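Local coordinates for uncharacterized protein (Parabacteroides merdae ATCC 43184, PDB 5BMT) that is of unknown function but probably belongs to a lipoprotein family with an OB-type domain and has an immunoglobulin-like fold, at residues D154-L159 with S205-Y210; I15-S20 with S114-R119; D49-N54 with G77-P82. All coordinates share one frame; numbering follows the deposited sequence.

Contact 1 (D154-L159 with S205-Y210)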
# COMPACT_ATOMS: atom_id res chain seq x y z
N ASP A 154 -12.75 -4.99 17.28
CA ASP A 154 -11.80 -5.08 18.38
C ASP A 154 -10.35 -5.17 17.88
O ASP A 154 -10.09 -5.56 16.74
CB ASP A 154 -12.14 -6.29 19.27
CG ASP A 154 -13.46 -6.16 20.02
OD1 ASP A 154 -13.71 -5.08 20.59
OD2 ASP A 154 -14.21 -7.15 20.07
N ARG A 155 -9.42 -4.79 18.76
CA ARG A 155 -7.97 -4.92 18.60
C ARG A 155 -7.48 -4.29 17.29
O ARG A 155 -6.78 -4.92 16.51
CB ARG A 155 -7.53 -6.42 18.69
CG ARG A 155 -7.97 -7.04 20.02
CD ARG A 155 -7.42 -8.45 20.25
NE ARG A 155 -5.96 -8.47 20.30
CZ ARG A 155 -5.22 -8.22 21.38
NH1 ARG A 155 -5.80 -7.94 22.55
NH2 ARG A 155 -3.90 -8.24 21.30
N VAL A 156 -7.79 -3.01 17.10
CA VAL A 156 -7.32 -2.28 15.92
C VAL A 156 -6.02 -1.54 16.27
O VAL A 156 -5.97 -0.81 17.28
CB VAL A 156 -8.42 -1.29 15.46
CG1 VAL A 156 -7.94 -0.47 14.26
CG2 VAL A 156 -9.73 -2.00 15.15
N TYR A 157 -4.98 -1.72 15.44
CA TYR A 157 -3.70 -1.03 15.59
C TYR A 157 -3.74 0.24 14.78
O TYR A 157 -4.43 0.30 13.76
CB TYR A 157 -2.55 -1.92 15.09
CG TYR A 157 -2.26 -3.08 16.02
CD1 TYR A 157 -1.36 -2.94 17.07
CD2 TYR A 157 -2.88 -4.31 15.84
CE1 TYR A 157 -1.08 -4.01 17.93
CE2 TYR A 157 -2.61 -5.39 16.69
CZ TYR A 157 -1.70 -5.23 17.73
OH TYR A 157 -1.41 -6.28 18.56
N THR A 158 -3.00 1.25 15.21
CA THR A 158 -2.99 2.50 14.45
C THR A 158 -1.58 2.82 13.97
O THR A 158 -0.63 2.85 14.78
CB THR A 158 -3.55 3.65 15.32
OG1 THR A 158 -4.92 3.39 15.62
CG2 THR A 158 -3.46 5.02 14.61
N LEU A 159 -1.45 3.03 12.65
CA LEU A 159 -0.23 3.48 12.01
C LEU A 159 -0.41 4.97 11.72
O LEU A 159 -1.56 5.44 11.72
CB LEU A 159 0.01 2.70 10.70
CG LEU A 159 0.63 1.30 10.82
CD1 LEU A 159 -0.28 0.32 11.57
CD2 LEU A 159 0.94 0.75 9.44
N SER A 205 -6.14 -6.23 12.38
CA SER A 205 -6.92 -5.05 11.98
C SER A 205 -6.09 -3.83 12.25
O SER A 205 -5.50 -3.70 13.33
CB SER A 205 -8.23 -4.96 12.76
OG SER A 205 -9.09 -6.05 12.49
N TYR A 206 -6.03 -2.91 11.29
CA TYR A 206 -5.29 -1.68 11.52
C TYR A 206 -5.94 -0.52 10.78
O TYR A 206 -6.79 -0.70 9.91
CB TYR A 206 -3.81 -1.83 11.10
CG TYR A 206 -3.60 -1.80 9.60
CD1 TYR A 206 -3.68 -2.96 8.84
CD2 TYR A 206 -3.29 -0.61 8.94
CE1 TYR A 206 -3.52 -2.93 7.45
CE2 TYR A 206 -3.05 -0.58 7.56
CZ TYR A 206 -3.22 -1.73 6.81
OH TYR A 206 -3.10 -1.67 5.44
N ARG A 207 -5.54 0.69 11.16
CA ARG A 207 -5.98 1.87 10.44
C ARG A 207 -4.80 2.82 10.35
O ARG A 207 -3.82 2.65 11.09
CB ARG A 207 -7.17 2.53 11.11
CG ARG A 207 -6.81 2.99 12.51
CD ARG A 207 -8.02 3.57 13.16
NE ARG A 207 -7.70 4.07 14.49
CZ ARG A 207 -8.52 4.83 15.20
NH1 ARG A 207 -9.67 5.22 14.69
NH2 ARG A 207 -8.17 5.24 16.41
N VAL A 208 -4.91 3.84 9.49
CA VAL A 208 -3.84 4.82 9.31
C VAL A 208 -4.37 6.18 9.70
O VAL A 208 -5.38 6.62 9.13
CB VAL A 208 -3.30 4.82 7.86
CG1 VAL A 208 -2.20 5.88 7.69
CG2 VAL A 208 -2.75 3.45 7.48
N LYS A 209 -3.68 6.85 10.65
CA LYS A 209 -4.05 8.20 11.03
C LYS A 209 -3.16 9.20 10.27
O LYS A 209 -2.04 8.88 9.86
CB LYS A 209 -3.99 8.37 12.54
CG LYS A 209 -2.66 8.56 13.18
CD LYS A 209 -2.94 9.08 14.62
CE LYS A 209 -1.79 9.88 15.18
NZ LYS A 209 -1.37 9.40 16.52
N TYR A 210 -3.69 10.39 10.05
CA TYR A 210 -2.96 11.39 9.29
C TYR A 210 -3.35 12.79 9.77
O TYR A 210 -4.45 12.96 10.29
CB TYR A 210 -3.27 11.24 7.77
CG TYR A 210 -4.75 11.30 7.44
CD1 TYR A 210 -5.39 12.52 7.22
CD2 TYR A 210 -5.51 10.14 7.34
CE1 TYR A 210 -6.75 12.58 6.91
CE2 TYR A 210 -6.87 10.18 7.04
CZ TYR A 210 -7.48 11.40 6.82
OH TYR A 210 -8.83 11.48 6.51
O HOH W 1 -10.02 -7.24 14.72
O HOH W 2 -5.43 -6.77 15.12

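Contact 2 (I15-S20 with S114-R119)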
# COMPACT_ATOMS: atom_id res chain seq x y z
N ILE A 15 2.17 -6.50 -6.77
CA ILE A 15 3.60 -6.60 -6.53
C ILE A 15 4.23 -7.41 -7.67
O ILE A 15 3.73 -8.49 -8.02
CB ILE A 15 3.90 -7.29 -5.17
CG1 ILE A 15 3.30 -6.49 -3.99
CG2 ILE A 15 5.45 -7.51 -5.00
CD1 ILE A 15 3.40 -7.26 -2.64
N VAL A 16 5.35 -6.92 -8.21
CA VAL A 16 6.14 -7.67 -9.20
C VAL A 16 7.07 -8.60 -8.43
O VAL A 16 7.74 -8.13 -7.50
CB VAL A 16 6.97 -6.68 -10.08
CG1 VAL A 16 7.84 -7.42 -11.11
CG2 VAL A 16 6.05 -5.68 -10.78
N ASP A 17 7.13 -9.90 -8.77
CA ASP A 17 8.01 -10.78 -8.00
C ASP A 17 8.29 -12.06 -8.77
O ASP A 17 7.60 -12.36 -9.74
CB ASP A 17 7.32 -11.12 -6.68
CG ASP A 17 8.14 -11.75 -5.58
OD1 ASP A 17 9.39 -11.86 -5.75
OD2 ASP A 17 7.54 -12.11 -4.55
N TYR A 18 9.30 -12.78 -8.33
CA TYR A 18 9.61 -14.08 -8.89
C TYR A 18 8.78 -15.16 -8.24
O TYR A 18 8.64 -15.19 -7.01
CB TYR A 18 11.08 -14.43 -8.60
CG TYR A 18 12.12 -13.72 -9.42
CD1 TYR A 18 12.22 -13.93 -10.79
CD2 TYR A 18 13.08 -12.93 -8.81
CE1 TYR A 18 13.25 -13.38 -11.53
CE2 TYR A 18 14.11 -12.35 -9.54
CZ TYR A 18 14.21 -12.60 -10.90
OH TYR A 18 15.24 -12.06 -11.63
N SER A 19 8.33 -16.11 -9.05
CA SER A 19 7.73 -17.35 -8.54
C SER A 19 8.86 -18.25 -8.00
O SER A 19 10.03 -17.93 -8.15
CB SER A 19 7.00 -18.06 -9.68
OG SER A 19 7.95 -18.67 -10.55
N SER A 20 8.51 -19.43 -7.49
CA SER A 20 9.51 -20.38 -6.98
C SER A 20 10.44 -20.93 -8.07
O SER A 20 11.52 -21.45 -7.76
CB SER A 20 8.80 -21.54 -6.29
OG SER A 20 8.03 -22.29 -7.21
N SER A 114 3.06 -11.24 -1.84
CA SER A 114 3.57 -11.90 -3.04
C SER A 114 4.34 -13.13 -2.58
O SER A 114 4.36 -13.44 -1.38
CB SER A 114 4.43 -10.96 -3.89
OG SER A 114 5.67 -10.65 -3.28
N ASN A 115 5.05 -13.79 -3.48
CA ASN A 115 5.78 -14.96 -3.07
C ASN A 115 6.84 -14.62 -2.02
O ASN A 115 6.99 -15.34 -1.03
CB ASN A 115 6.42 -15.56 -4.33
CG ASN A 115 7.08 -16.89 -4.10
OD1 ASN A 115 6.65 -17.66 -3.23
ND2 ASN A 115 8.14 -17.16 -4.85
N ASN A 116 7.58 -13.50 -2.22
CA ASN A 116 8.72 -13.15 -1.39
C ASN A 116 8.60 -11.84 -0.61
O ASN A 116 9.49 -11.53 0.18
CB ASN A 116 9.97 -13.02 -2.28
CG ASN A 116 10.30 -14.33 -2.96
OD1 ASN A 116 10.61 -15.31 -2.28
ND2 ASN A 116 10.13 -14.37 -4.30
N TYR A 117 7.56 -11.05 -0.88
CA TYR A 117 7.45 -9.74 -0.27
C TYR A 117 6.09 -9.44 0.28
O TYR A 117 5.08 -10.04 -0.13
CB TYR A 117 7.71 -8.67 -1.35
CG TYR A 117 9.09 -8.69 -1.95
CD1 TYR A 117 10.16 -8.07 -1.32
CD2 TYR A 117 9.33 -9.33 -3.17
CE1 TYR A 117 11.44 -8.07 -1.88
CE2 TYR A 117 10.60 -9.37 -3.72
CZ TYR A 117 11.65 -8.72 -3.08
OH TYR A 117 12.92 -8.74 -3.62
N LYS A 118 6.06 -8.47 1.20
CA LYS A 118 4.80 -7.87 1.69
C LYS A 118 4.95 -6.37 1.61
O LYS A 118 6.01 -5.84 2.01
CB LYS A 118 4.45 -8.30 3.13
CG LYS A 118 4.29 -9.82 3.23
CD LYS A 118 3.83 -10.25 4.61
CE LYS A 118 3.80 -11.77 4.73
NZ LYS A 118 5.17 -12.35 4.88
N ARG A 119 3.93 -5.67 1.09
CA ARG A 119 3.96 -4.21 1.04
C ARG A 119 2.63 -3.66 1.41
O ARG A 119 1.60 -4.17 0.96
CB ARG A 119 4.32 -3.65 -0.35
CG ARG A 119 5.83 -3.59 -0.66
CD ARG A 119 6.30 -4.87 -1.31
NE ARG A 119 7.74 -4.74 -1.62
CZ ARG A 119 8.73 -4.85 -0.74
NH1 ARG A 119 8.48 -5.18 0.53
NH2 ARG A 119 9.99 -4.66 -1.13
O HOH W 3 11.30 -16.81 -5.75

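Contact 3 (D49-N54 with G77-P82)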
# COMPACT_ATOMS: atom_id res chain seq x y z
N ASP A 49 8.80 -4.40 -6.49
CA ASP A 49 8.11 -3.17 -6.86
C ASP A 49 6.61 -3.34 -6.77
O ASP A 49 6.07 -4.42 -7.03
CB ASP A 49 8.42 -2.79 -8.33
CG ASP A 49 9.80 -2.21 -8.58
OD1 ASP A 49 10.50 -1.90 -7.61
OD2 ASP A 49 10.16 -2.04 -9.77
N CYS A 50 5.93 -2.25 -6.46
CA CYS A 50 4.48 -2.18 -6.50
C CYS A 50 4.08 -1.34 -7.67
O CYS A 50 4.73 -0.33 -7.97
CB CYS A 50 3.93 -1.57 -5.22
SG CYS A 50 4.11 -2.64 -3.79
N VAL A 51 3.00 -1.73 -8.35
CA VAL A 51 2.50 -0.99 -9.51
C VAL A 51 0.99 -0.99 -9.48
O VAL A 51 0.39 -1.80 -8.78
CB VAL A 51 3.01 -1.65 -10.85
CG1 VAL A 51 4.54 -1.62 -10.95
CG2 VAL A 51 2.46 -3.09 -11.02
N LEU A 52 0.39 -0.09 -10.27
CA LEU A 52 -1.03 -0.18 -10.58
C LEU A 52 -1.09 -0.88 -11.93
O LEU A 52 -0.58 -0.35 -12.93
CB LEU A 52 -1.71 1.21 -10.63
CG LEU A 52 -3.19 1.16 -11.03
CD1 LEU A 52 -4.01 0.33 -10.06
CD2 LEU A 52 -3.76 2.58 -11.12
N ALA A 53 -1.65 -2.09 -11.97
CA ALA A 53 -1.69 -2.83 -13.22
C ALA A 53 -3.07 -2.89 -13.79
O ALA A 53 -4.03 -3.00 -13.04
CB ALA A 53 -1.21 -4.24 -12.96
N ASN A 54 -3.16 -2.86 -15.13
CA ASN A 54 -4.43 -3.06 -15.80
C ASN A 54 -4.25 -4.33 -16.63
O ASN A 54 -3.23 -4.50 -17.29
CB ASN A 54 -4.89 -1.84 -16.62
CG ASN A 54 -4.05 -1.55 -17.83
OD1 ASN A 54 -4.40 -1.92 -18.95
ND2 ASN A 54 -2.94 -0.89 -17.61
N GLY A 77 -1.66 -6.90 -20.56
CA GLY A 77 -1.90 -5.64 -19.90
C GLY A 77 -0.65 -4.82 -19.77
O GLY A 77 0.35 -5.05 -20.46
N ALA A 78 -0.72 -3.86 -18.87
CA ALA A 78 0.38 -2.94 -18.67
C ALA A 78 0.33 -2.44 -17.25
O ALA A 78 -0.61 -2.74 -16.51
CB ALA A 78 0.28 -1.79 -19.66
N ALA A 79 1.35 -1.74 -16.84
CA ALA A 79 1.37 -1.26 -15.48
C ALA A 79 1.95 0.14 -15.42
O ALA A 79 2.68 0.58 -16.31
CB ALA A 79 2.22 -2.21 -14.63
N SER A 80 1.66 0.82 -14.32
CA SER A 80 2.24 2.14 -14.07
C SER A 80 3.73 2.02 -13.78
O SER A 80 4.26 0.91 -13.65
CB SER A 80 1.59 2.70 -12.79
OG SER A 80 2.00 1.98 -11.62
N SER A 81 4.39 3.17 -13.60
CA SER A 81 5.75 3.19 -13.09
C SER A 81 5.71 2.65 -11.65
O SER A 81 4.64 2.74 -11.01
CB SER A 81 6.30 4.62 -13.10
OG SER A 81 6.47 5.10 -14.42
N PRO A 82 6.79 2.08 -11.10
CA PRO A 82 6.74 1.60 -9.72
C PRO A 82 6.41 2.72 -8.73
O PRO A 82 6.86 3.87 -8.89
CB PRO A 82 8.18 1.12 -9.44
CG PRO A 82 8.76 0.87 -10.78
CD PRO A 82 8.13 1.86 -11.69

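Contact 1 (D154-L159 with S205-Y210)
Two neighbouring strands of the large mixed sheet, 153-167 and 203-214, run parallel here, their short segment axes 4.3 Å apart and inclined by 29°. The bonds between them zigzag: S205 O accepts from Y157 N, Y157 O from R207 N, R207 O from L159 N, and L159 O takes K209 N at 2.8 Å. Y157 and L159 therefore spend both N-H and C=O on the partner strand, while Y206 and V208 turn their backbone bonds to strand 221-233 on the other flank. On the face bearing T158 and R207, the arginine CG sits in the crowded position between N and carbonyl carbon (chi1 62°), and the chain then runs extended alongside the threonine. R207 NE meets T158 OG1 at 3.1 Å, almost dead straight at 176°, with OG1 in the guanidinium plane at its edge. The other branch, T158 CG2, lies 3.9 Å from K209 CG, the two side chains crossing at about a right angle; K209 also makes a cation-pi contact with W224. On the face of Y157, Y206 and L159, L159 CD1 comes obliquely to Y206 CD2 at 4.1 Å. The Y206 hydroxyl bonds to S109, and that of Y157 to E196. Near the corner at 154-155 a water spans the strands, 2.7 Å from R155 O and 2.9 Å from S205 N. The connection between the two strands is long, including strand 173-184 and helix 186-198, and the helix packs on Y157 and L159: a parallel pair within a mixed sheet, covered by a helix.

Contact 2 (I15-S20 with S114-R119)
The carboxylate of D17 is buried and takes four donors, two on each oxygen. OD2 accepts from S114 OG at 2.7 Å, which comes from above the carboxylate plane, and on its syn lone pair from the backbone, N116 N, also at 2.7 Å. OD1 receives N116 ND2 at 3.0 Å along a nearly linear path (178°); it lies in the amide plane, yet the amide reaches it from above the carboxylate, the two planes being 70° apart. Y18 N, the next residue's own N-H, adds a bent bond to OD1, so strand and turn both help fix the group's rotation, and the four N-H and O-H dipoles would favour its ionised form. CG of D17 stands anti to the backbone N (chi1 -166°), which sends the acid across to the turn. The edge of the Y117 ring closes in as well, with CE2 3.4 Å from D17 OD1. What the acid holds is the tight turn of a beta hairpin, where strand 106-113 gives way to 118-126: N115 and N116 form its corner, and S114 N bonds to Y117 O. S114 OG does double duty, giving to D17 and accepting from Y117 N at 3.1 Å in an ST motif, so the turn's own geometry sets the donor that meets the carboxylate. Further along, N115 ND2 reaches a lone pair of Y18 O at 3.0 Å, and a water links S19 O to N116 ND2. At the other end I15 rests CG2 against S114, while its CD1 lies 4.0 Å from R119 CD, the two side chains crossing at about a right angle. R119 is itself positioned by G48 O at NE and by K118 O and E184 at NH1, with Y117 CD1 over one face of its guanidinium, toward the rim.

Contact 3 (D49-N54 with G77-P82)
V51 lays its CG2 branch on A79 CB, 3.7 Å away, where strand 50-57 meets strand 73-79 in the five-stranded mixed sheet of the probable OB-type domain. The two strand segments are antiparallel, at 163°. N54 and A78 make the hydrogen-bonded pair, N54 N to A78 O at 2.9 Å and A78 N back to N54 O, whereas A53 and A79 face each other as a non-hydrogen-bonded pair. Beyond A79 the pairing changes character. S80 N still gives to L52 O at 2.9 Å, but the return bond goes to a side chain: L52 N donates to S80 OG at 2.9 Å, nearly straight at 171°. The hydroxyl can do this because it sits between its own N and carbonyl carbon (chi1 69°), and it donates its own hydrogen bond to S81 O at 2.8 Å. In effect S80 OG serves where a backbone carbonyl otherwise would, while the chain continues alongside to P82 and C50 bonds to the backbone of L83. P82 lies alongside D49, its CG 3.4 Å from D49 OD2; the acid's charge is met by K85 at OD1, and R46 N bonds to OD2. P82 CA also approaches C50 O at 3.3 Å, as a CA-H...O contact. At the far end G77, with no side chain, lets its CA come within 3.1 Å of N54 O.

Contacts 2 and 3 are neighbours in space, their centres about 14 Å apart, because strands 10-18 and 50-57 lie side by side in the sheet of the probable OB-type domain: V16 N sits 2.9 Å from D49 O, a probable hydrogen bond. Contact 2 also bridges the two parts of the protein, since its hairpin belongs to the larger sheet, and R119 CB packs on C50 SG at 3.6 Å. Contact 1 lies in that larger sheet, about 25 Å from contact 2 and 27 Å from contact 3 between centres. No active site is known. A CXS molecule, probably from the crystallisation liquor, lies about 5 Å from the L52 side chain of contact 3.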